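Local coordinates for hypothetical protein APC35681 (Geobacillus stearothermophilus, PDB 1RFZ) that is of unknown function but belongs to the phosphatidylglycerophosphatase A family, and so may act as a phosphatidylglycerophosphatase, at residues R56-R61 / N65-G70. Numbering follows the deposited sequence.
With SO4 (sulfate ion), chain F; SO4 (sulfate ion), chain E.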
ATOM      1  N   ARG A  56       8.556   7.254  19.255  1.00 65.01           N
ATOM      2  CA  ARG A  56       8.910   5.982  18.653  1.00 69.27           C
ATOM      3  C   ARG A  56       8.787   5.998  17.136  1.00 65.52           C
ATOM      4  O   ARG A  56       9.692   5.555  16.432  1.00 67.42           O
ATOM      5  CB  ARG A  56       8.045   4.874  19.234  1.00 77.97           C
ATOM      6  CG  ARG A  56       8.826   3.617  19.431  1.00 88.84           C
ATOM      7  CD  ARG A  56       9.981   3.881  20.357  1.00100.32           C
ATOM      8  NE  ARG A  56      10.958   2.807  20.291  1.00112.20           N
ATOM      9  CZ  ARG A  56      12.063   2.765  21.022  1.00117.84           C
ATOM     10  NH1 ARG A  56      12.324   3.745  21.880  1.00120.79           N
ATOM     11  NH2 ARG A  56      12.904   1.745  20.892  1.00120.32           N
ATOM     12  N   VAL A  57       7.661   6.500  16.640  1.00 60.30           N
ATOM     13  CA  VAL A  57       7.432   6.588  15.206  1.00 55.07           C
ATOM     14  C   VAL A  57       8.455   7.520  14.530  1.00 53.39           C
ATOM     15  O   VAL A  57       8.993   7.218  13.454  1.00 49.62           O
ATOM     16  CB  VAL A  57       6.004   7.109  14.925  1.00 54.72           C
ATOM     17  CG1 VAL A  57       5.868   7.574  13.476  1.00 51.75           C
ATOM     18  CG2 VAL A  57       5.011   6.020  15.210  1.00 53.11           C
ATOM     19  N   ILE A  58       8.718   8.650  15.176  1.00 51.44           N
ATOM     20  CA  ILE A  58       9.637   9.635  14.641  1.00 49.54           C
ATOM     21  C   ILE A  58      11.077   9.130  14.572  1.00 50.24           C
ATOM     22  O   ILE A  58      11.855   9.559  13.708  1.00 52.05           O
ATOM     23  CB  ILE A  58       9.506  10.949  15.444  1.00 46.86           C
ATOM     24  CG1 ILE A  58       8.203  11.650  15.021  1.00 45.28           C
ATOM     25  CG2 ILE A  58      10.691  11.863  15.193  1.00 46.07           C
ATOM     26  CD1 ILE A  58       7.712  12.743  15.957  1.00 40.90           C
ATOM     27  N   SER A  59      11.429   8.194  15.445  1.00 50.37           N
ATOM     28  CA  SER A  59      12.782   7.617  15.443  1.00 51.89           C
ATOM     29  C   SER A  59      13.083   6.747  14.210  1.00 53.14           C
ATOM     30  O   SER A  59      14.209   6.287  14.029  1.00 51.82           O
ATOM     31  CB  SER A  59      12.966   6.754  16.682  1.00 52.12           C
ATOM     32  OG  SER A  59      12.046   5.677  16.659  1.00 51.79           O
ATOM     33  N   LYS A  60      12.062   6.515  13.387  1.00 56.48           N
ATOM     34  CA  LYS A  60      12.156   5.697  12.179  1.00 59.37           C
ATOM     35  C   LYS A  60      12.576   6.455  10.914  1.00 58.56           C
ATOM     36  O   LYS A  60      11.968   7.457  10.565  1.00 60.59           O
ATOM     37  CB  LYS A  60      10.798   5.035  11.897  1.00 63.55           C
ATOM     38  CG  LYS A  60      10.579   3.665  12.508  1.00 64.52           C
ATOM     39  CD  LYS A  60      10.043   3.741  13.906  1.00 70.41           C
ATOM     40  CE  LYS A  60       9.717   2.348  14.409  1.00 76.61           C
ATOM     41  NZ  LYS A  60      10.894   1.433  14.344  1.00 79.14           N
ATOM     42  N   ARG A  61      13.590   5.952  10.217  1.00 59.16           N
ATOM     43  CA  ARG A  61      14.068   6.578   8.985  1.00 63.82           C
ATOM     44  C   ARG A  61      12.935   6.755   7.972  1.00 60.10           C
ATOM     45  O   ARG A  61      12.745   7.841   7.409  1.00 62.47           O
ATOM     46  CB  ARG A  61      15.167   5.730   8.337  1.00 72.22           C
ATOM     47  CG  ARG A  61      16.422   5.576   9.166  1.00 82.64           C
ATOM     48  CD  ARG A  61      17.326   4.498   8.588  1.00 94.50           C
ATOM     49  NE  ARG A  61      18.474   4.234   9.450  1.00104.57           N
ATOM     50  CZ  ARG A  61      19.255   3.164   9.347  1.00110.03           C
ATOM     51  NH1 ARG A  61      19.012   2.255   8.415  1.00112.97           N
ATOM     52  NH2 ARG A  61      20.277   2.998  10.178  1.00112.79           N
ATOM     53  N   ASN A  65      12.369  10.240   6.450  1.00 49.07           N
ATOM     54  CA  ASN A  65      12.390  10.370   5.008  1.00 51.48           C
ATOM     55  C   ASN A  65      11.092  11.001   4.542  1.00 53.85           C
ATOM     56  O   ASN A  65      11.073  11.800   3.591  1.00 56.16           O
ATOM     57  CB  ASN A  65      12.572   8.997   4.352  1.00 48.02           C
ATOM     58  CG  ASN A  65      14.008   8.537   4.373  1.00 47.05           C
ATOM     59  OD1 ASN A  65      14.902   9.301   4.731  1.00 48.42           O
ATOM     60  ND2 ASN A  65      14.247   7.293   3.973  1.00 44.82           N
ATOM     61  N   ALA A  66      10.004  10.647   5.222  1.00 55.06           N
ATOM     62  CA  ALA A  66       8.695  11.174   4.879  1.00 55.48           C
ATOM     63  C   ALA A  66       8.587  12.605   5.378  1.00 56.63           C
ATOM     64  O   ALA A  66       8.318  13.514   4.602  1.00 56.26           O
ATOM     65  CB  ALA A  66       7.610  10.314   5.497  1.00 55.43           C
ATOM     66  N   ILE A  67       8.817  12.801   6.672  1.00 57.26           N
ATOM     67  CA  ILE A  67       8.730  14.123   7.261  1.00 58.36           C
ATOM     68  C   ILE A  67       9.598  15.143   6.539  1.00 60.43           C
ATOM     69  O   ILE A  67       9.174  16.279   6.353  1.00 60.06           O
ATOM     70  CB  ILE A  67       9.148  14.131   8.749  1.00 57.26           C
ATOM     71  CG1 ILE A  67       8.271  13.181   9.551  1.00 55.09           C
ATOM     72  CG2 ILE A  67       9.048  15.561   9.318  1.00 57.08           C
ATOM     73  CD1 ILE A  67       8.509  13.305  11.031  1.00 52.83           C
ATOM     74  N   LEU A  68      10.810  14.765   6.143  1.00 61.37           N
ATOM     75  CA  LEU A  68      11.669  15.731   5.456  1.00 62.39           C
ATOM     76  C   LEU A  68      11.086  16.142   4.112  1.00 61.60           C
ATOM     77  O   LEU A  68      10.789  17.321   3.906  1.00 61.76           O
ATOM     78  CB  LEU A  68      13.102  15.195   5.272  1.00 62.04           C
ATOM     79  CG  LEU A  68      13.950  15.030   6.547  1.00 63.15           C
ATOM     80  CD1 LEU A  68      15.410  14.929   6.169  1.00 61.76           C
ATOM     81  CD2 LEU A  68      13.753  16.209   7.488  1.00 61.93           C
ATOM     82  N   THR A  69      10.914  15.172   3.213  1.00 61.56           N
ATOM     83  CA  THR A  69      10.349  15.437   1.885  1.00 63.35           C
ATOM     84  C   THR A  69       9.039  16.247   1.977  1.00 65.33           C
ATOM     85  O   THR A  69       8.805  17.192   1.216  1.00 63.52           O
ATOM     86  CB  THR A  69      10.036  14.129   1.144  1.00 63.52           C
ATOM     87  OG1 THR A  69      11.200  13.293   1.113  1.00 61.55           O
ATOM     88  CG2 THR A  69       9.601  14.434  -0.277  1.00 61.32           C
ATOM     89  N   GLY A  70       8.187  15.860   2.921  1.00 68.33           N
ATOM     90  CA  GLY A  70       6.927  16.550   3.105  1.00 70.30           C
ATOM     91  C   GLY A  70       7.112  18.029   3.366  1.00 71.83           C
ATOM     92  O   GLY A  70       6.656  18.854   2.590  1.00 70.24           O
TER
HETATM   93  S   SO4 F 405      14.749   1.987  11.083  1.00 81.07           S
HETATM   94  O1  SO4 F 405      14.932   2.322  12.542  1.00 75.78           O
HETATM   95  O2  SO4 F 405      14.143   3.168  10.392  1.00 76.46           O
HETATM   96  O3  SO4 F 405      13.828   0.809  10.942  1.00 78.48           O
HETATM   97  O4  SO4 F 405      16.070   1.640  10.445  1.00 74.76           O
HETATM   98  S   SO4 E 401       9.576  -0.164  18.314  1.00 68.75           S
HETATM   99  O1  SO4 E 401       8.607  -1.270  18.102  1.00 66.41           O
HETATM  100  O2  SO4 E 401       9.516   0.256  19.733  1.00 65.60           O
HETATM  101  O3  SO4 E 401       9.278   0.981  17.421  1.00 66.18           O
HETATM  102  O4  SO4 E 401      10.952  -0.619  18.006  1.00 68.36           O
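Arg61 and Asn65 join the two segments through an i to i+4 backbone bond, the first turn of helix 61-76: Asn65 N donates to Arg61 O over 2.6 Å, with an N-H...O angle of 164°. The contact spans a short turn linking two consecutive helices of this all-alpha fold. After helix 47-58 the chain turns, Lys60 N bonding to Val57 O at 3.1 Å, and Lys60 takes the N-cap position of helix 61-76. Away from this turn the backbones diverge, from 5.7 Å between the CA atoms of Arg61 and Asn65 to 8.7 Å between those of Ile58 and Ile67. There the side chains bridge the gap, Ile58 CG1 meeting Ile67 CD1 at 4.3 Å in a loose apolar contact. Helix 13-22 packs against both isoleucines through Arg17 and Leu20. The sulfate of chain F, probably from the crystallisation liquor, sits at the start of helix 61-76, where its O2 accepts from Arg61 N at 2.8 Å; that of chain E accepts from Arg56 NE. With CG opposite the carbonyl carbon (chi1 -63°) and the chain then extended, the Arg61 side chain runs alongside the chain F ion and brings one guanidinium face to its O4, 3.3 Å above the plane and displaced from the group's centre. With an alanine in place of Arg61, this sulfate would probably keep the backbone N-H but lose the aliphatic chain and charged guanidinium beside it. Asn65 packs on Tyr97 of the second subunit, its ND2 bonding weakly to Leu96 O there. One turn on, Thr69 OG1 donates back to Asn65 O at 2.9 Å and also hydrogen-bonds Tyr97 OH of that second subunit.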